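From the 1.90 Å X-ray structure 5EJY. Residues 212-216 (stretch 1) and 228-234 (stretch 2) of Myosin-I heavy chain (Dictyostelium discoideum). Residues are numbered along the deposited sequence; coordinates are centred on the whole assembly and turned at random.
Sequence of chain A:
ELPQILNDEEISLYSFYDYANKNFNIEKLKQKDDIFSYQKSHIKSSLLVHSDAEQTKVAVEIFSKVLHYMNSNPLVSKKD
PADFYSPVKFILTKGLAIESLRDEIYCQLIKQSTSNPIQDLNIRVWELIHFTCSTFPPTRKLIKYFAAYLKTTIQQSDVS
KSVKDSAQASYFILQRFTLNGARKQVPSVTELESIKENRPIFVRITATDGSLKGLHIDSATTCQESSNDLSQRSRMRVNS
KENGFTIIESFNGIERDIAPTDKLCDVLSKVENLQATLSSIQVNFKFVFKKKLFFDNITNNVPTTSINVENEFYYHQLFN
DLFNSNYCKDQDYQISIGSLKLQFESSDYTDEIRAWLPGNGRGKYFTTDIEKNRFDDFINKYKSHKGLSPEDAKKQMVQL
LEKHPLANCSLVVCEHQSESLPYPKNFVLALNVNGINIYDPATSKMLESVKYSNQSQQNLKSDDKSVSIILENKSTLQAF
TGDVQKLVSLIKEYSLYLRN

Stretch 1, residues 212-216: LKGLH
Stretch 2 (228-234) NDLSQRS

Residues 212-216 form an extended strand that continues later in the chain, with phi between -100° and -130° and psi between 118° and 142°. Residues 228-233 are helical, the helix having begun earlier; from N228 to Q232 phi lies between -59° and -65° and psi between -38° and -53°, R233 has phi/psi of -68°/-25°, and S234 has -89°/-1°. Backbone hydrogen bonds of the i to i-4 type fix the helical pitch: Q232 N to N228 O and R233 N to D229 O, both 2.9 Å. S234 N also reaches L230 O at 2.9 Å, with a weak bond to S231 O at 3.1 Å, and S234 OG (chi1 -55°, m) donates to the same L230 O at 2.8 Å.

The axes approach to 9.8 Å, and their N-to-C directions make an angle of 125°, so the helix runs obliquely back against the strand. The register is marked by L215 and L230, whose CA atoms lie 7.7 Å apart. The contact is small, burying 261 Å² over both sides, and no direct hydrogen bond crosses it; packing and one water link the stretches.

L215 is the centre of the packing. Its CA-to-CB bond points sideways, but chi1 -65° (m) and chi2 175° (t) bring the end of the side chain nearer the helix. L215 CD1 lies 4.1 Å from L230 CG, an apolar contact between two buried residues. L215 CD2 is 3.3 Å from D229 OD2 and 3.8 Å from R233 CD, so this methyl meets the carboxylate and the aliphatic part of the arginine. L230 likewise starts sideways and its end comes nearer the strand, with chi1 -110°, between wells, and chi2 -164° (t); L230 CD2 comes 3.7 Å from K213 CB. The CA-to-CB bond of K213 points toward the helix; chi1 and chi2 are both m (-44°, -58°), chi3 and chi4 both t (-176°, -180°). K213 CB packs on L230, and NZ hydrogen-bonds to a residue just outside the stretches. G214 has no side chain; a CB there would point away from the helix, with nothing of stretch 2 within 5.5 Å, so this contact gives no steric reason for glycine.

The CA-to-CB bonds of D229 and R233, one helical turn apart, point toward the strand. D229 (chi1 -167°, t; chi2 17°) accepts at OD2 from a water 3.0 Å away, and that water accepts from H216 N at 3.1 Å, bridging carboxylate to strand backbone. R233 takes chi1 -62° (m), chi2 171° (t), chi3 61° (p) and chi4 83°. R233 NE stands 4.1 Å from G214 O, beyond hydrogen-bonding range.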

# COMPACT_ATOMS: atom_id res chain seq x y z
N LEU A 212 6.81 -16.16 -0.32
CA LEU A 212 7.05 -14.90 0.36
C LEU A 212 8.18 -14.11 -0.31
O LEU A 212 9.31 -14.58 -0.35
CB LEU A 212 7.42 -15.18 1.81
CG LEU A 212 6.64 -14.30 2.77
CD1 LEU A 212 6.75 -12.87 2.29
CD2 LEU A 212 5.19 -14.77 2.81
N LYS A 213 7.86 -12.93 -0.83
CA LYS A 213 8.86 -12.07 -1.47
C LYS A 213 9.21 -10.89 -0.56
O LYS A 213 8.35 -10.34 0.10
CB LYS A 213 8.33 -11.52 -2.79
CG LYS A 213 7.60 -12.52 -3.66
CD LYS A 213 8.46 -13.70 -4.02
CE LYS A 213 7.70 -14.61 -4.97
NZ LYS A 213 8.49 -15.81 -5.37
N GLY A 214 10.48 -10.50 -0.52
CA GLY A 214 10.87 -9.36 0.29
C GLY A 214 11.13 -8.14 -0.58
O GLY A 214 11.65 -8.29 -1.67
N LEU A 215 10.74 -6.96 -0.12
CA LEU A 215 11.13 -5.72 -0.78
C LEU A 215 11.70 -4.73 0.24
O LEU A 215 11.21 -4.63 1.37
CB LEU A 215 9.95 -5.06 -1.49
CG LEU A 215 9.26 -5.73 -2.68
CD1 LEU A 215 8.04 -4.90 -3.12
CD2 LEU A 215 10.23 -5.94 -3.85
N HIS A 216 12.73 -4.01 -0.17
CA HIS A 216 13.24 -2.91 0.63
C HIS A 216 12.70 -1.61 0.05
O HIS A 216 12.96 -1.29 -1.12
CB HIS A 216 14.77 -2.90 0.67
CG HIS A 216 15.34 -4.04 1.46
ND1 HIS A 216 15.64 -5.26 0.90
CD2 HIS A 216 15.64 -4.15 2.78
CE1 HIS A 216 16.10 -6.07 1.84
NE2 HIS A 216 16.11 -5.42 2.99
N ASN A 228 6.11 -2.71 -9.89
CA ASN A 228 7.14 -2.82 -10.92
C ASN A 228 8.36 -3.58 -10.42
O ASN A 228 8.94 -4.41 -11.13
CB ASN A 228 7.59 -1.44 -11.40
CG ASN A 228 6.50 -0.68 -12.15
OD1 ASN A 228 5.51 -1.26 -12.61
ND2 ASN A 228 6.70 0.62 -12.30
N ASP A 229 8.78 -3.24 -9.20
CA ASP A 229 9.94 -3.89 -8.58
C ASP A 229 9.71 -5.40 -8.46
O ASP A 229 10.57 -6.19 -8.83
CB ASP A 229 10.17 -3.27 -7.20
CG ASP A 229 11.51 -3.62 -6.59
OD1 ASP A 229 12.43 -4.08 -7.31
OD2 ASP A 229 11.64 -3.41 -5.37
N LEU A 230 8.55 -5.79 -7.93
CA LEU A 230 8.26 -7.21 -7.78
C LEU A 230 8.16 -7.92 -9.13
O LEU A 230 8.59 -9.05 -9.27
CB LEU A 230 6.97 -7.44 -6.99
CG LEU A 230 7.13 -8.02 -5.59
CD1 LEU A 230 5.78 -8.56 -5.11
CD2 LEU A 230 8.20 -9.12 -5.55
N SER A 231 7.58 -7.25 -10.12
CA SER A 231 7.51 -7.82 -11.46
C SER A 231 8.92 -8.10 -11.97
O SER A 231 9.24 -9.22 -12.39
CB SER A 231 6.78 -6.86 -12.41
OG SER A 231 5.44 -6.64 -11.98
N GLN A 232 9.77 -7.09 -11.92
CA GLN A 232 11.14 -7.25 -12.42
C GLN A 232 11.87 -8.36 -11.67
O GLN A 232 12.54 -9.21 -12.28
CB GLN A 232 11.90 -5.92 -12.31
CG GLN A 232 13.37 -6.02 -12.73
CD GLN A 232 14.04 -4.66 -12.83
OE1 GLN A 232 13.58 -3.67 -12.24
NE2 GLN A 232 15.13 -4.59 -13.59
N ARG A 233 11.72 -8.39 -10.35
CA ARG A 233 12.39 -9.39 -9.53
C ARG A 233 11.87 -10.81 -9.73
O ARG A 233 12.59 -11.78 -9.49
CB ARG A 233 12.33 -8.99 -8.05
CG ARG A 233 13.05 -7.68 -7.75
CD ARG A 233 12.78 -7.23 -6.33
NE ARG A 233 13.27 -8.23 -5.40
CZ ARG A 233 14.54 -8.31 -5.01
NH1 ARG A 233 15.44 -7.43 -5.45
NH2 ARG A 233 14.91 -9.27 -4.17
N SER A 234 10.62 -10.95 -10.18
CA SER A 234 10.05 -12.26 -10.49
C SER A 234 10.32 -12.64 -11.94
O SER A 234 9.91 -13.70 -12.39
CB SER A 234 8.53 -12.24 -10.27
OG SER A 234 8.22 -11.81 -8.96
O HOH W 1 13.56 -4.22 -3.19